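Local coordinates for protein acetone carboxylase alpha subunit (Xanthobacter autotrophicus Py2, PDB 5M45) that forms the alpha subunit of a six-chain carboxylase assembly, belongs to the hydantoinase B/oxoprolinase family and binds a manganese ion, at residues 290-298 / 539-547; 517-525 / 615-623. One frame throughout, in Å; residues are numbered along the deposited sequence.

Contact 1: 290-298 / 539-547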
loop_
_atom_site.group_PDB
_atom_site.type_symbol
_atom_site.label_atom_id
_atom_site.label_comp_id
_atom_site.label_asym_id
_atom_site.label_seq_id
_atom_site.Cartn_x
_atom_site.Cartn_y
_atom_site.Cartn_z
ATOM N N GLN A 290 30.333 -24.175 8.265
ATOM C CA GLN A 290 30.657 -22.745 8.218
ATOM C C GLN A 290 29.473 -21.900 8.709
ATOM O O GLN A 290 28.350 -22.424 8.889
ATOM C CB GLN A 290 31.123 -22.316 6.812
ATOM C CG GLN A 290 30.163 -22.668 5.665
ATOM C CD GLN A 290 30.298 -24.141 5.193
ATOM O OE1 GLN A 290 31.392 -24.570 4.809
ATOM N NE2 GLN A 290 29.199 -24.902 5.251
ATOM N N VAL A 291 29.718 -20.603 8.939
ATOM C CA VAL A 291 28.700 -19.718 9.523
ATOM C C VAL A 291 28.929 -18.254 9.088
ATOM O O VAL A 291 30.073 -17.846 8.811
ATOM C CB VAL A 291 28.641 -19.877 11.051
ATOM C CG1 VAL A 291 29.940 -19.475 11.702
ATOM C CG2 VAL A 291 27.478 -19.121 11.677
ATOM N N GLY A 292 27.839 -17.482 9.009
ATOM C CA GLY A 292 27.904 -16.021 8.847
ATOM C C GLY A 292 26.974 -15.290 9.821
ATOM O O GLY A 292 26.025 -15.879 10.320
ATOM N N PHE A 293 27.268 -14.012 10.051
ATOM C CA PHE A 293 26.528 -13.123 10.941
ATOM C C PHE A 293 26.447 -11.698 10.318
ATOM O O PHE A 293 27.277 -11.333 9.452
ATOM C CB PHE A 293 27.259 -12.964 12.294
ATOM C CG PHE A 293 27.588 -14.243 12.999
ATOM C CD1 PHE A 293 28.802 -14.899 12.771
ATOM C CD2 PHE A 293 26.707 -14.783 13.931
ATOM C CE1 PHE A 293 29.112 -16.066 13.485
ATOM C CE2 PHE A 293 27.015 -15.952 14.611
ATOM C CZ PHE A 293 28.213 -16.590 14.386
ATOM N N VAL A 294 25.500 -10.882 10.827
ATOM C CA VAL A 294 25.512 -9.416 10.631
ATOM C C VAL A 294 24.713 -8.679 11.734
ATOM O O VAL A 294 23.902 -9.292 12.444
ATOM C CB VAL A 294 25.062 -9.024 9.179
ATOM C CG1 VAL A 294 23.532 -9.003 9.051
ATOM C CG2 VAL A 294 25.670 -7.689 8.720
ATOM N N ASP A 295 24.984 -7.383 11.896
ATOM C CA ASP A 295 24.430 -6.570 12.985
ATOM C C ASP A 295 23.158 -5.805 12.637
ATOM O O ASP A 295 23.032 -5.321 11.512
ATOM C CB ASP A 295 25.489 -5.607 13.546
ATOM C CG ASP A 295 26.040 -4.590 12.508
ATOM O OD1 ASP A 295 26.570 -5.005 11.437
ATOM O OD2 ASP A 295 26.007 -3.358 12.786
ATOM N N VAL A 296 22.243 -5.706 13.612
ATOM C CA VAL A 296 21.041 -4.871 13.542
ATOM C C VAL A 296 20.980 -3.943 14.783
ATOM O O VAL A 296 20.317 -4.274 15.775
ATOM C CB VAL A 296 19.776 -5.721 13.432
ATOM C CG1 VAL A 296 18.547 -4.833 13.260
ATOM C CG2 VAL A 296 19.876 -6.695 12.253
ATOM N N PRO A 297 21.657 -2.758 14.710
ATOM C CA PRO A 297 21.737 -1.847 15.861
ATOM C C PRO A 297 20.519 -0.895 15.986
ATOM O O PRO A 297 20.657 0.341 15.846
ATOM C CB PRO A 297 23.058 -1.104 15.631
ATOM C CG PRO A 297 23.248 -1.097 14.160
ATOM C CD PRO A 297 22.689 -2.430 13.699
ATOM N N TYR A 298 19.337 -1.483 16.281
ATOM C CA TYR A 298 18.095 -0.697 16.327
ATOM C C TYR A 298 17.865 0.003 17.665
ATOM O O TYR A 298 16.919 0.778 17.789
ATOM C CB TYR A 298 16.869 -1.539 15.911
ATOM C CG TYR A 298 16.511 -1.531 14.423
ATOM C CD1 TYR A 298 17.494 -1.371 13.426
ATOM C CD2 TYR A 298 15.194 -1.703 14.010
ATOM C CE1 TYR A 298 17.163 -1.391 12.076
ATOM C CE2 TYR A 298 14.851 -1.719 12.668
ATOM C CZ TYR A 298 15.834 -1.561 11.699
ATOM O OH TYR A 298 15.513 -1.579 10.365
ATOM N N ASN A 539 26.258 -2.845 6.914
ATOM C CA ASN A 539 26.835 -3.500 8.100
ATOM C C ASN A 539 27.764 -2.528 8.838
ATOM O O ASN A 539 28.464 -1.725 8.202
ATOM C CB ASN A 539 27.569 -4.797 7.716
ATOM C CG ASN A 539 28.768 -4.566 6.802
ATOM O OD1 ASN A 539 28.662 -3.881 5.800
ATOM N ND2 ASN A 539 29.933 -5.143 7.157
ATOM N N GLY A 540 27.755 -2.583 10.159
ATOM C CA GLY A 540 28.499 -1.646 11.020
ATOM C C GLY A 540 29.448 -2.318 11.973
ATOM O O GLY A 540 30.684 -2.390 11.730
ATOM N N HIS A 541 28.874 -2.849 13.045
ATOM C CA HIS A 541 29.654 -3.534 14.088
ATOM C C HIS A 541 30.300 -4.882 13.687
ATOM O O HIS A 541 31.256 -5.316 14.350
ATOM C CB HIS A 541 28.781 -3.748 15.336
ATOM C CG HIS A 541 28.223 -2.495 15.933
ATOM N ND1 HIS A 541 29.006 -1.557 16.553
ATOM C CD2 HIS A 541 26.948 -2.044 16.030
ATOM C CE1 HIS A 541 28.241 -0.576 17.010
ATOM N NE2 HIS A 541 26.989 -0.836 16.665
ATOM N N ILE A 542 29.785 -5.532 12.640
ATOM C CA ILE A 542 30.184 -6.884 12.219
ATOM C C ILE A 542 30.557 -6.880 10.724
ATOM O O ILE A 542 29.825 -6.321 9.897
ATOM C CB ILE A 542 29.031 -7.882 12.462
ATOM C CG1 ILE A 542 28.804 -8.050 13.969
ATOM C CG2 ILE A 542 29.318 -9.257 11.840
ATOM C CD1 ILE A 542 27.549 -8.826 14.383
ATOM N N SER A 543 31.697 -7.514 10.392
ATOM C CA SER A 543 32.034 -7.873 9.031
ATOM C C SER A 543 31.410 -9.236 8.722
ATOM O O SER A 543 31.713 -10.202 9.411
ATOM C CB SER A 543 33.555 -7.965 8.849
ATOM O OG SER A 543 34.160 -6.704 8.936
ATOM N N SER A 544 30.578 -9.328 7.686
ATOM C CA SER A 544 29.868 -10.594 7.386
ATOM C C SER A 544 30.789 -11.669 6.744
ATOM O O SER A 544 30.698 -12.870 7.090
ATOM C CB SER A 544 28.623 -10.342 6.504
ATOM O OG SER A 544 28.907 -9.487 5.389
ATOM N N ASP A 545 31.654 -11.240 5.824
ATOM C CA ASP A 545 32.640 -12.129 5.200
ATOM C C ASP A 545 33.767 -12.503 6.177
ATOM O O ASP A 545 34.035 -11.764 7.116
ATOM C CB ASP A 545 33.243 -11.442 3.980
ATOM C CG ASP A 545 33.878 -10.090 4.324
ATOM O OD1 ASP A 545 33.098 -9.147 4.667
ATOM O OD2 ASP A 545 35.133 -9.996 4.278
ATOM N N TRP A 546 34.363 -13.680 6.010
ATOM C CA TRP A 546 35.564 -14.101 6.738
ATOM C C TRP A 546 36.654 -14.391 5.679
ATOM O O TRP A 546 36.351 -14.852 4.556
ATOM C CB TRP A 546 35.338 -15.405 7.560
ATOM C CG TRP A 546 34.350 -15.406 8.707
ATOM C CD1 TRP A 546 33.386 -14.472 8.997
ATOM C CD2 TRP A 546 34.212 -16.431 9.711
ATOM N NE1 TRP A 546 32.659 -14.856 10.101
ATOM C CE2 TRP A 546 33.145 -16.051 10.560
ATOM C CE3 TRP A 546 34.873 -17.648 9.959
ATOM C CZ2 TRP A 546 32.766 -16.820 11.683
ATOM C CZ3 TRP A 546 34.514 -18.404 11.048
ATOM C CH2 TRP A 546 33.444 -18.002 11.892
ATOM N N GLY A 547 37.906 -14.176 6.051
ATOM C CA GLY A 547 39.027 -14.669 5.281
ATOM C C GLY A 547 39.170 -16.188 5.342
ATOM O O GLY A 547 38.566 -16.856 6.205
HETATM O O HOH W 1 30.668 -15.615 6.830
HETATM O O HOH W 2 30.423 -12.862 9.834
#
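The outermost strand 286-297 of a mixed four-stranded sheet meets the loop 539-547 chiefly through Asp295, whose carboxylate gathers the backbone N-H groups of a turn. Gly540 N bonds to Asp295 OD1 at 3.0 Å, nearly straight (165°) and on the syn lone pair. His541 N reaches Asp295 OD2 at 2.9 Å, from well above the carboxylate plane. Ile542 N adds a weak bond to OD1. Within this contact both oxygens are held by main chain, which should restrict the group's rotation. Its CG lies between the backbone N and the carbonyl carbon (chi1 61°), sending the carboxylate into the turn. Asn539 ND2, bonded to Ile542 O at 3.0 Å, braces the same turn.

Aliphatic carbons pack along the strand. Ile542 CD1 lies 3.9 Å from Asp295 CB, and Asn539 CB 3.6 Å from Val294 CG2. The indole of Trp546 turns the rim of one face to Val291, with Trp546 CH2 3.8 Å from Val291 CG1 and Val291 O over the same face; Phe293 CE1 meets the ring at its edge. Two waters mediate between the backbones here: one bridges Val291 O and Ser544 O, and the other accepts from Trp546 NE1 at 3.0 Å and weakly from Phe293 N, and donates to Ser543 O and Ser544 O. The His541 ring stacks on an aromatic side chain of another protein's chain, placing the turn at a subunit interface. A carboxylate accepting successive main-chain N-H groups of a turn is a common way of fixing an irregular loop, here against an outermost strand.

Contact 2: 517-525 / 615-623; sequences GCGFESLRM and YDLYLNYMR
Phe520 and Met622 make the compact end of an antiparallel pair formed by strands 520-526 and 617-621, neighbours within a five-stranded sheet. Met622 CE lies over one face of the Phe520 ring, 3.8 Å from its centroid and 15° off the normal, a CH-pi contact. Bends at chi2 and chi3 fold the methionine chain back so that its methyl, more than its sulfur, covers the ring. Beneath them Met622 N bonds to Phe520 O at 2.9 Å, and reciprocal bonds join Ser522 with Asn620 and Arg524 with Tyr618.

Side chains divide between the two faces. On one, Ser522 OG receives Arg524 NE at 2.9 Å, almost in the guanidinium plane and nearly straight (172°), while Asn620 CB lies 3.4 Å from the same oxygen. Ser522 OG is also hydrogen-bonded to Glu457 OE1, the carboxylate that pairs with Arg524. The guanidinium runs beside the Asn620 amide, planes 77° apart, and makes a second salt bridge to Glu495; Asn620 OD1 is hydrogen-bonded to Asn437 ND2. On the other face, Leu619 CD1 approaches Glu521 OE2 at 3.8 Å, and the carboxylate pairs with Lys505.

The far end is the more open one, since Tyr615 is partly exposed. Met525 runs alongside that tyrosine, its SD 3.8 Å from Tyr615 CD1, in an oblique Met-aromatic contact without the overlap seen at Phe520. Helix 567-573 adds Leu567 to this end. The chemistry is that of a buried strand pair set by regular main-chain bonds, with an arginine probably balanced by two glutamates and fixed at NE by a serine of its own strand.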
loop_
_atom_site.group_PDB
_atom_site.type_symbol
_atom_site.label_atom_id
_atom_site.label_comp_id
_atom_site.label_asym_id
_atom_site.label_seq_id
_atom_site.Cartn_x
_atom_site.Cartn_y
_atom_site.Cartn_z
ATOM N N GLY A 517 39.874 -7.673 -2.432
ATOM C CA GLY A 517 39.667 -6.422 -3.133
ATOM C C GLY A 517 39.275 -5.293 -2.173
ATOM O O GLY A 517 38.480 -5.502 -1.227
ATOM N N CYS A 518 39.832 -4.102 -2.390
ATOM C CA CYS A 518 39.351 -2.924 -1.677
ATOM C C CYS A 518 37.984 -2.487 -2.217
ATOM O O CYS A 518 37.631 -2.761 -3.380
ATOM C CB CYS A 518 40.354 -1.765 -1.767
ATOM S SG CYS A 518 41.825 -2.022 -0.752
ATOM N N GLY A 519 37.219 -1.807 -1.369
ATOM C CA GLY A 519 36.068 -1.045 -1.847
ATOM C C GLY A 519 36.505 0.328 -2.398
ATOM O O GLY A 519 37.642 0.520 -2.793
ATOM N N PHE A 520 35.562 1.271 -2.442
ATOM C CA PHE A 520 35.834 2.676 -2.809
ATOM C C PHE A 520 34.881 3.574 -2.036
ATOM O O PHE A 520 34.042 3.082 -1.302
ATOM C CB PHE A 520 35.797 2.929 -4.343
ATOM C CG PHE A 520 34.412 2.983 -4.965
ATOM C CD1 PHE A 520 33.634 1.839 -5.104
ATOM C CD2 PHE A 520 33.907 4.193 -5.467
ATOM C CE1 PHE A 520 32.355 1.899 -5.702
ATOM C CE2 PHE A 520 32.656 4.255 -6.078
ATOM C CZ PHE A 520 31.870 3.109 -6.181
ATOM N N GLU A 521 35.072 4.882 -2.152
ATOM C CA GLU A 521 34.272 5.852 -1.429
ATOM C C GLU A 521 34.040 7.082 -2.286
ATOM O O GLU A 521 34.858 7.416 -3.158
ATOM C CB GLU A 521 34.918 6.248 -0.092
ATOM C CG GLU A 521 36.275 6.893 -0.242
ATOM C CD GLU A 521 37.083 6.970 1.047
ATOM O OE1 GLU A 521 38.358 6.870 0.999
ATOM O OE2 GLU A 521 36.468 7.149 2.129
ATOM N N SER A 522 32.908 7.739 -2.036
ATOM C CA SER A 522 32.607 9.028 -2.659
ATOM C C SER A 522 32.110 10.016 -1.596
ATOM O O SER A 522 31.327 9.635 -0.726
ATOM C CB SER A 522 31.560 8.870 -3.788
ATOM O OG SER A 522 30.300 8.343 -3.349
ATOM N N LEU A 523 32.577 11.280 -1.674
ATOM C CA LEU A 523 32.080 12.343 -0.818
ATOM C C LEU A 523 31.073 13.140 -1.629
ATOM O O LEU A 523 31.413 13.655 -2.709
ATOM C CB LEU A 523 33.216 13.289 -0.365
ATOM C CG LEU A 523 32.838 14.450 0.569
ATOM C CD1 LEU A 523 32.159 13.947 1.803
ATOM C CD2 LEU A 523 34.027 15.310 0.971
ATOM N N ARG A 524 29.862 13.264 -1.088
ATOM C CA ARG A 524 28.775 14.052 -1.700
ATOM C C ARG A 524 28.483 15.341 -0.919
ATOM O O ARG A 524 28.505 15.343 0.323
ATOM C CB ARG A 524 27.486 13.254 -1.778
ATOM C CG ARG A 524 27.637 11.789 -2.217
ATOM C CD ARG A 524 28.405 11.585 -3.515
ATOM N NE ARG A 524 28.151 10.222 -3.946
ATOM C CZ ARG A 524 27.095 9.801 -4.651
ATOM N NH1 ARG A 524 26.185 10.633 -5.110
ATOM N NH2 ARG A 524 26.952 8.498 -4.892
ATOM N N MET A 525 28.175 16.394 -1.660
ATOM C CA MET A 525 27.647 17.641 -1.109
ATOM C C MET A 525 26.226 17.822 -1.624
ATOM O O MET A 525 25.979 17.713 -2.822
ATOM C CB MET A 525 28.506 18.845 -1.507
ATOM C CG MET A 525 28.141 20.121 -0.736
ATOM S SD MET A 525 29.223 21.586 -0.970
ATOM C CE MET A 525 28.633 22.093 -2.579
ATOM N N TYR A 615 24.827 22.259 0.881
ATOM C CA TYR A 615 26.182 22.398 1.440
ATOM C C TYR A 615 26.532 21.406 2.591
ATOM O O TYR A 615 27.673 21.380 3.044
ATOM C CB TYR A 615 26.534 23.862 1.813
ATOM C CG TYR A 615 26.519 24.817 0.633
ATOM C CD1 TYR A 615 27.625 24.970 -0.172
ATOM C CD2 TYR A 615 25.412 25.645 0.383
ATOM C CE1 TYR A 615 27.656 25.881 -1.212
ATOM C CE2 TYR A 615 25.401 26.570 -0.661
ATOM C CZ TYR A 615 26.540 26.680 -1.461
ATOM O OH TYR A 615 26.603 27.570 -2.510
ATOM N N ASP A 616 25.581 20.585 3.022
ATOM C CA ASP A 616 25.853 19.452 3.930
ATOM C C ASP A 616 26.596 18.318 3.190
ATOM O O ASP A 616 26.538 18.225 1.934
ATOM C CB ASP A 616 24.560 18.909 4.571
ATOM C CG ASP A 616 23.922 19.856 5.598
ATOM O OD1 ASP A 616 24.479 20.930 5.934
ATOM O OD2 ASP A 616 22.815 19.493 6.107
ATOM N N LEU A 617 27.298 17.473 3.968
ATOM C CA LEU A 617 28.137 16.395 3.421
ATOM C C LEU A 617 27.670 15.018 3.855
ATOM O O LEU A 617 27.185 14.852 4.966
ATOM C CB LEU A 617 29.586 16.570 3.865
ATOM C CG LEU A 617 30.339 17.820 3.402
ATOM C CD1 LEU A 617 31.732 17.836 4.020
ATOM C CD2 LEU A 617 30.418 17.924 1.886
ATOM N N TYR A 618 27.850 14.044 2.967
ATOM C CA TYR A 618 27.512 12.619 3.198
ATOM C C TYR A 618 28.621 11.771 2.563
ATOM O O TYR A 618 28.935 11.963 1.372
ATOM C CB TYR A 618 26.141 12.325 2.539
ATOM C CG TYR A 618 25.542 10.916 2.683
ATOM C CD1 TYR A 618 26.117 9.793 2.059
ATOM C CD2 TYR A 618 24.336 10.715 3.392
ATOM C CE1 TYR A 618 25.558 8.529 2.171
ATOM C CE2 TYR A 618 23.777 9.449 3.509
ATOM C CZ TYR A 618 24.382 8.358 2.887
ATOM O OH TYR A 618 23.823 7.079 2.971
ATOM N N LEU A 619 29.219 10.851 3.354
ATOM C CA LEU A 619 30.233 9.892 2.829
ATOM C C LEU A 619 29.580 8.566 2.436
ATOM O O LEU A 619 29.026 7.899 3.294
ATOM C CB LEU A 619 31.352 9.645 3.858
ATOM C CG LEU A 619 32.449 8.650 3.449
ATOM C CD1 LEU A 619 33.277 9.221 2.317
ATOM C CD2 LEU A 619 33.369 8.285 4.619
ATOM N N ASN A 620 29.649 8.194 1.162
ATOM C CA ASN A 620 29.243 6.864 0.670
ATOM C C ASN A 620 30.444 5.910 0.614
ATOM O O ASN A 620 31.380 6.117 -0.173
ATOM C CB ASN A 620 28.600 6.962 -0.736
ATOM C CG ASN A 620 27.602 5.837 -1.010
ATOM O OD1 ASN A 620 26.991 5.324 -0.098
ATOM N ND2 ASN A 620 27.444 5.457 -2.280
ATOM N N TYR A 621 30.439 4.879 1.455
ATOM C CA TYR A 621 31.582 3.945 1.615
ATOM C C TYR A 621 31.136 2.541 1.181
ATOM O O TYR A 621 30.238 1.933 1.804
ATOM C CB TYR A 621 32.084 4.009 3.100
ATOM C CG TYR A 621 32.901 2.827 3.668
ATOM C CD1 TYR A 621 33.677 1.977 2.862
ATOM C CD2 TYR A 621 32.926 2.602 5.055
ATOM C CE1 TYR A 621 34.402 0.903 3.412
ATOM C CE2 TYR A 621 33.667 1.537 5.612
ATOM C CZ TYR A 621 34.377 0.688 4.782
ATOM O OH TYR A 621 35.067 -0.367 5.342
ATOM N N MET A 622 31.774 2.031 0.125
ATOM C CA MET A 622 31.527 0.666 -0.384
ATOM C C MET A 622 32.545 -0.333 0.174
ATOM O O MET A 622 33.753 -0.058 0.196
ATOM C CB MET A 622 31.572 0.635 -1.926
ATOM C CG MET A 622 30.261 1.017 -2.604
ATOM S SD MET A 622 29.478 2.592 -2.150
ATOM C CE MET A 622 30.714 3.749 -2.721
ATOM N N ARG A 623 32.066 -1.499 0.592
ATOM C CA ARG A 623 32.934 -2.458 1.312
ATOM C C ARG A 623 33.907 -3.263 0.437
ATOM O O ARG A 623 33.679 -3.486 -0.761
ATOM C CB ARG A 623 32.083 -3.478 2.095
ATOM C CG ARG A 623 30.910 -2.950 2.932
ATOM C CD ARG A 623 31.302 -1.903 3.966
ATOM N NE ARG A 623 30.143 -1.591 4.836
ATOM C CZ ARG A 623 29.521 -0.417 4.952
ATOM N NH1 ARG A 623 29.897 0.675 4.295
ATOM N NH2 ARG A 623 28.497 -0.322 5.792
#

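In the fold
From the N terminus the chain first builds the seven-stranded antiparallel sheet and several helices, then reaches strand 286-297 and runs some 240 residues before the loop 539-547 returns to it and closes contact 1. Segment 517-525 lies inside that long excursion, whereas its partner 615-623 comes after it, so the two contacts cross along the sequence. Contact 2 closes a shorter loop of about 90 residues and joins strands of the five-stranded antiparallel sheet; contact 1 ties the mixed four-stranded sheet to the loop that follows strand 532-535. Their centres are 20 Å apart, yet they meet directly: Asn539 O and Arg623 NH2, 2.8 Å apart, probably form a hydrogen bond between them.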